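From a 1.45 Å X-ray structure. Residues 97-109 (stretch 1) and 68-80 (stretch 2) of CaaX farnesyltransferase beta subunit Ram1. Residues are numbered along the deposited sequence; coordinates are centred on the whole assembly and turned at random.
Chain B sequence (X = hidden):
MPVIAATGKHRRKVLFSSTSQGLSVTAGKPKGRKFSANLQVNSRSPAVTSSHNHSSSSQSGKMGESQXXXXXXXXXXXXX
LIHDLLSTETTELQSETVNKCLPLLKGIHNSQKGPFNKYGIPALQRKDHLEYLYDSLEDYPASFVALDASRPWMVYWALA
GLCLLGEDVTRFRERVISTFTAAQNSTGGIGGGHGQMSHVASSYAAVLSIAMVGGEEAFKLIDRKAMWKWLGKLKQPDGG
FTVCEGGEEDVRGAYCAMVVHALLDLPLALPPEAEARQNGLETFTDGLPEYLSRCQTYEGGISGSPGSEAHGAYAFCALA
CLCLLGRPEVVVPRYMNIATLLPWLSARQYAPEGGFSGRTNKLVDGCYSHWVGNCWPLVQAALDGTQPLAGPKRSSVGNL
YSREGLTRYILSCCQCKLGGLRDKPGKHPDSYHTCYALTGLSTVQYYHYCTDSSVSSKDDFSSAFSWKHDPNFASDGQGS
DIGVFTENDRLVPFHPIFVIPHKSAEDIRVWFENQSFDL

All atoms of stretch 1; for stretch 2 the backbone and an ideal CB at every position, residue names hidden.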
# COMPACT_ATOMS: atom_id res chain seq x y z
N THR B 97 -18.43 -9.11 -8.59
CA THR B 97 -17.21 -9.79 -8.22
C THR B 97 -17.54 -11.10 -7.51
O THR B 97 -16.93 -12.15 -7.79
CB THR B 97 -16.37 -8.86 -7.27
OG1 THR B 97 -16.04 -7.66 -7.98
CG2 THR B 97 -15.03 -9.54 -6.85
N VAL B 98 -18.46 -11.08 -6.58
CA VAL B 98 -18.90 -12.33 -5.94
C VAL B 98 -19.39 -13.34 -6.95
O VAL B 98 -19.02 -14.53 -6.87
CB VAL B 98 -19.98 -12.05 -4.85
CG1 VAL B 98 -20.69 -13.36 -4.43
CG2 VAL B 98 -19.36 -11.35 -3.62
N ASN B 99 -20.16 -12.90 -7.91
CA ASN B 99 -20.70 -13.86 -8.88
C ASN B 99 -19.67 -14.42 -9.80
O ASN B 99 -19.79 -15.61 -10.21
CB ASN B 99 -21.82 -13.21 -9.67
CG ASN B 99 -23.03 -12.94 -8.80
OD1 ASN B 99 -23.14 -13.52 -7.71
ND2 ASN B 99 -23.88 -12.01 -9.20
N LYS B 100 -18.63 -13.67 -10.14
CA LYS B 100 -17.50 -14.24 -10.87
C LYS B 100 -16.67 -15.23 -10.04
O LYS B 100 -16.14 -16.23 -10.56
CB LYS B 100 -16.58 -13.15 -11.39
CG LYS B 100 -17.17 -12.32 -12.54
CD LYS B 100 -16.21 -11.21 -12.95
CE LYS B 100 -16.92 -10.28 -13.96
NZ LYS B 100 -16.14 -9.13 -14.45
N CYS B 101 -16.56 -14.96 -8.74
CA CYS B 101 -15.72 -15.83 -7.91
C CYS B 101 -16.43 -17.12 -7.55
O CYS B 101 -15.76 -18.14 -7.43
CB CYS B 101 -15.36 -15.09 -6.62
SG CYS B 101 -14.12 -13.82 -6.82
N LEU B 102 -17.75 -17.14 -7.42
CA LEU B 102 -18.44 -18.34 -6.86
C LEU B 102 -18.19 -19.63 -7.62
O LEU B 102 -17.88 -20.62 -6.99
CB LEU B 102 -19.95 -18.07 -6.61
CG LEU B 102 -20.21 -17.27 -5.33
CD1 LEU B 102 -21.63 -16.79 -5.33
CD2 LEU B 102 -19.92 -18.14 -4.08
N PRO B 103 -18.27 -19.63 -8.96
CA PRO B 103 -18.02 -20.94 -9.63
C PRO B 103 -16.60 -21.40 -9.44
O PRO B 103 -16.30 -22.61 -9.43
CB PRO B 103 -18.28 -20.67 -11.11
CG PRO B 103 -18.53 -19.21 -11.21
CD PRO B 103 -18.81 -18.61 -9.88
N LEU B 104 -15.65 -20.46 -9.36
CA LEU B 104 -14.25 -20.81 -9.14
C LEU B 104 -14.02 -21.30 -7.70
O LEU B 104 -13.31 -22.31 -7.50
CB LEU B 104 -13.39 -19.59 -9.46
CG LEU B 104 -13.39 -19.19 -10.95
CD1 LEU B 104 -12.94 -17.73 -11.05
CD2 LEU B 104 -12.45 -20.05 -11.73
N LEU B 105 -14.59 -20.61 -6.70
CA LEU B 105 -14.51 -21.11 -5.34
C LEU B 105 -15.04 -22.54 -5.18
O LEU B 105 -14.48 -23.35 -4.45
CB LEU B 105 -15.27 -20.18 -4.39
CG LEU B 105 -14.57 -18.79 -4.24
CD1 LEU B 105 -15.65 -17.84 -3.73
CD2 LEU B 105 -13.37 -18.90 -3.25
N LYS B 106 -16.14 -22.78 -5.90
CA LYS B 106 -16.74 -24.11 -5.87
C LYS B 106 -15.96 -25.13 -6.66
O LYS B 106 -16.31 -26.32 -6.58
CB LYS B 106 -18.14 -23.98 -6.47
CG LYS B 106 -19.10 -23.33 -5.55
CD LYS B 106 -20.36 -22.98 -6.36
CE LYS B 106 -21.36 -22.20 -5.58
NZ LYS B 106 -22.64 -22.06 -6.47
N GLY B 107 -15.01 -24.72 -7.48
CA GLY B 107 -14.17 -25.62 -8.26
C GLY B 107 -14.83 -26.20 -9.49
O GLY B 107 -14.38 -27.26 -9.98
N ILE B 108 -15.88 -25.55 -9.99
CA ILE B 108 -16.69 -26.06 -11.09
C ILE B 108 -16.53 -25.28 -12.38
O ILE B 108 -17.25 -25.51 -13.36
CB ILE B 108 -18.15 -26.14 -10.66
CG1 ILE B 108 -18.76 -24.73 -10.41
CG2 ILE B 108 -18.28 -27.15 -9.48
CD1 ILE B 108 -20.30 -24.75 -10.12
N HIS B 109 -15.62 -24.31 -12.40
CA HIS B 109 -15.47 -23.55 -13.60
C HIS B 109 -14.57 -24.30 -14.59
O HIS B 109 -13.52 -24.89 -14.22
CB HIS B 109 -14.88 -22.16 -13.24
CG HIS B 109 -15.01 -21.18 -14.36
ND1 HIS B 109 -14.12 -21.13 -15.42
CD2 HIS B 109 -15.95 -20.24 -14.61
CE1 HIS B 109 -14.51 -20.21 -16.27
NE2 HIS B 109 -15.63 -19.66 -15.83
N UNK B 68 -20.72 -30.24 -6.22
CA UNK B 68 -19.69 -29.44 -5.57
C UNK B 68 -18.97 -30.27 -4.48
O UNK B 68 -19.58 -31.00 -3.70
CB UNK B 68 -20.31 -28.18 -4.97
N UNK B 69 -17.66 -30.17 -4.49
CA UNK B 69 -16.78 -30.87 -3.56
C UNK B 69 -17.19 -30.71 -2.07
O UNK B 69 -17.41 -29.60 -1.58
CB UNK B 69 -15.35 -30.36 -3.75
N UNK B 70 -17.27 -31.83 -1.34
CA UNK B 70 -17.69 -31.82 0.07
C UNK B 70 -16.73 -31.10 1.02
O UNK B 70 -17.11 -30.76 2.15
CB UNK B 70 -17.87 -33.26 0.55
N UNK B 71 -15.52 -30.82 0.56
CA UNK B 71 -14.55 -30.18 1.44
C UNK B 71 -14.63 -28.65 1.45
O UNK B 71 -13.80 -28.00 2.11
CB UNK B 71 -13.14 -30.61 1.03
N UNK B 72 -15.62 -28.10 0.74
CA UNK B 72 -15.76 -26.62 0.62
C UNK B 72 -16.89 -26.16 1.52
O UNK B 72 -18.06 -26.45 1.26
CB UNK B 72 -16.03 -26.19 -0.82
N UNK B 73 -16.58 -25.41 2.59
CA UNK B 73 -17.60 -24.92 3.52
C UNK B 73 -18.59 -23.95 2.86
O UNK B 73 -18.22 -23.22 1.92
CB UNK B 73 -16.92 -24.23 4.71
N UNK B 74 -19.82 -23.92 3.38
CA UNK B 74 -20.84 -23.01 2.87
C UNK B 74 -20.39 -21.54 2.83
O UNK B 74 -20.85 -20.78 1.98
CB UNK B 74 -22.10 -23.13 3.73
N UNK B 75 -19.51 -21.16 3.75
CA UNK B 75 -19.06 -19.75 3.83
C UNK B 75 -18.46 -19.31 2.48
O UNK B 75 -18.50 -18.12 2.14
CB UNK B 75 -18.03 -19.57 4.95
N UNK B 76 -17.88 -20.25 1.73
CA UNK B 76 -17.24 -19.91 0.46
C UNK B 76 -18.09 -20.24 -0.76
O UNK B 76 -17.61 -20.17 -1.90
CB UNK B 76 -15.90 -20.64 0.35
N UNK B 77 -19.35 -20.57 -0.53
CA UNK B 77 -20.23 -21.00 -1.61
C UNK B 77 -21.48 -20.16 -1.77
O UNK B 77 -22.29 -20.46 -2.63
CB UNK B 77 -20.64 -22.46 -1.38
N UNK B 78 -21.65 -19.13 -0.94
CA UNK B 78 -22.89 -18.33 -0.94
C UNK B 78 -22.50 -16.87 -0.63
O UNK B 78 -21.49 -16.61 0.04
CB UNK B 78 -23.90 -18.86 0.08
N UNK B 79 -23.27 -15.91 -1.16
CA UNK B 79 -23.06 -14.53 -0.74
C UNK B 79 -23.35 -14.33 0.77
O UNK B 79 -23.95 -15.21 1.41
CB UNK B 79 -23.95 -13.60 -1.57
N UNK B 80 -22.96 -13.16 1.33
CA UNK B 80 -23.22 -12.91 2.76
C UNK B 80 -24.71 -12.93 3.09
O UNK B 80 -25.53 -12.72 2.20
CB UNK B 80 -22.63 -11.56 3.17

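Position 68 points its CA-to-CB bond toward stretch 1 around Lys 106 and Ile 108, its ideal CB 4.7 Å from Lys 106 O and 5.1 Å from Ile 108 CG2. A small or branched aliphatic group would suit this partly hydrocarbon surface, though a longer chain is not excluded. It is Val 68, whose CG2 lies 4.2 Å from Ile 108 CG2, while CG1 approaches Lys 106 CB at 4.1 Å.

Position 69 also points toward stretch 1, but with its ideal CB 5.0 Å from Lys 106 O many residues would fit. The deposited His 69 turns its ring to its own loop, where ND1 accepts a hydrogen bond from the N of residue 71 (2.9 Å). The link to Lys 106 is made by its backbone: a water accepts from His 69 N (3.1 Å) and donates to Lys 106 O (2.5 Å).

Positions 70 and 71 are the central residues of a type I turn and lie out of reach of stretch 1. The phi of -65° at 70 admits proline, and Pro 70 is found; 71, with phi/psi of -87/5°, does not demand glycine, yet is Gly 71.

Position 72 points toward Leu 105 and Lys 106, its ideal CB 4.9 Å from Leu 105 O. The carbonyls of Leu 105 and Lys 106 lie within reach of a medium-length aliphatic chain; a donor could also be imagined. Ile 72 (chi1 m, chi2 t) extends CD1 to 3.5 Å from both Leu 105 O and Lys 106 O, packing without a hydrogen bond.

Positions 73, 74 and 75 lie out of reach of stretch 1, which sets no preference; phi of -64° at 73 is compatible with proline, and the residues are Pro 73, Ala 74 and Leu 75.

Position 76 directs CB sideways, its ideal CB 4.7 Å from Leu 105 CD2, so aliphatic or aromatic groups would suit. Phe 76 leads its ring away from the helix; its backbone O makes the closer approach, 3.4 Å from Leu 105 CB, and finds no polar partner.

Position 77, also sideways, has its ideal CB 4.3 Å from Lys 106 CE and 5.1 Å from Leu 102 CD2. A chain with an aliphatic stem would serve, and an acid could be considered near the lysine. Instead it is Arg 77, whose NH1 donates to Ile 72 O (2.9 Å), bracing the loop; Leu 102 CD2 rests 3.4 Å from Arg 77 C.

Position 78 points away, suiting polar residues, and is Glu 78. At 79 the ideal CB, sideways, lies 4.3 Å from Val 98 CG1, favouring a compact apolar group; phi of -64° also admits proline. Pro 79 places CG 4.4 Å from Val 98 CG1 and CD 4.4 Å from Leu 102 CD1. Position 80 is out of reach of stretch 1; phi of -61° is compatible with proline, and it is Pro 80.

Stretch 2 68-80: VHPGIPALFREPP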
# COMPACT_ATOMS: atom_id res chain seq x y z
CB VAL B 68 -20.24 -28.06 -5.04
CG1 VAL B 68 -19.15 -27.28 -4.25
CG2 VAL B 68 -20.81 -27.19 -6.19
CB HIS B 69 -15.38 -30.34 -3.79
CG HIS B 69 -14.32 -31.23 -3.26
ND1 HIS B 69 -14.14 -31.41 -1.90
CD2 HIS B 69 -13.36 -31.96 -3.88
CE1 HIS B 69 -13.13 -32.24 -1.71
NE2 HIS B 69 -12.64 -32.59 -2.89
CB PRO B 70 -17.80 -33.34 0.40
CG PRO B 70 -16.87 -33.99 -0.59
CD PRO B 70 -17.13 -33.22 -1.85
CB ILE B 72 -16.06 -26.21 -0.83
CG1 ILE B 72 -14.99 -26.76 -1.76
CG2 ILE B 72 -16.12 -24.64 -0.94
CD1 ILE B 72 -15.32 -26.56 -3.19
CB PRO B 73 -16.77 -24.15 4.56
CG PRO B 73 -15.45 -24.78 4.52
CD PRO B 73 -15.21 -25.14 3.08
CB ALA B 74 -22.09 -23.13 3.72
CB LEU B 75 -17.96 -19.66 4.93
CG LEU B 75 -17.33 -18.29 5.16
CD1 LEU B 75 -18.42 -17.32 5.66
CD2 LEU B 75 -16.19 -18.43 6.22
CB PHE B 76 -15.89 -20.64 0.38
CG PHE B 76 -15.01 -20.30 1.51
CD1 PHE B 76 -14.40 -19.03 1.52
CD2 PHE B 76 -14.78 -21.17 2.57
CE1 PHE B 76 -13.57 -18.65 2.59
CE2 PHE B 76 -13.94 -20.80 3.63
CZ PHE B 76 -13.34 -19.56 3.66
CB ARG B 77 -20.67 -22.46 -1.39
CG ARG B 77 -19.51 -23.39 -1.22
CD ARG B 77 -19.88 -24.92 -1.21
NE ARG B 77 -21.27 -25.06 -0.81
CZ ARG B 77 -21.73 -25.57 0.33
NH1 ARG B 77 -20.93 -26.14 1.21
NH2 ARG B 77 -23.04 -25.55 0.55
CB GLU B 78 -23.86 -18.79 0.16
CG GLU B 78 -23.93 -20.28 0.32
CD GLU B 78 -24.88 -20.66 1.43
OE1 GLU B 78 -25.33 -19.76 2.17
OE2 GLU B 78 -25.18 -21.85 1.55
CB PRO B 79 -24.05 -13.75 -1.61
CG PRO B 79 -24.49 -14.72 -2.70
CD PRO B 79 -24.44 -16.06 -2.06
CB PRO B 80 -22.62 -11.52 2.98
CG PRO B 80 -21.51 -11.38 1.87
CD PRO B 80 -22.11 -12.13 0.69
O HOH W 1 -16.02 -28.85 -6.71
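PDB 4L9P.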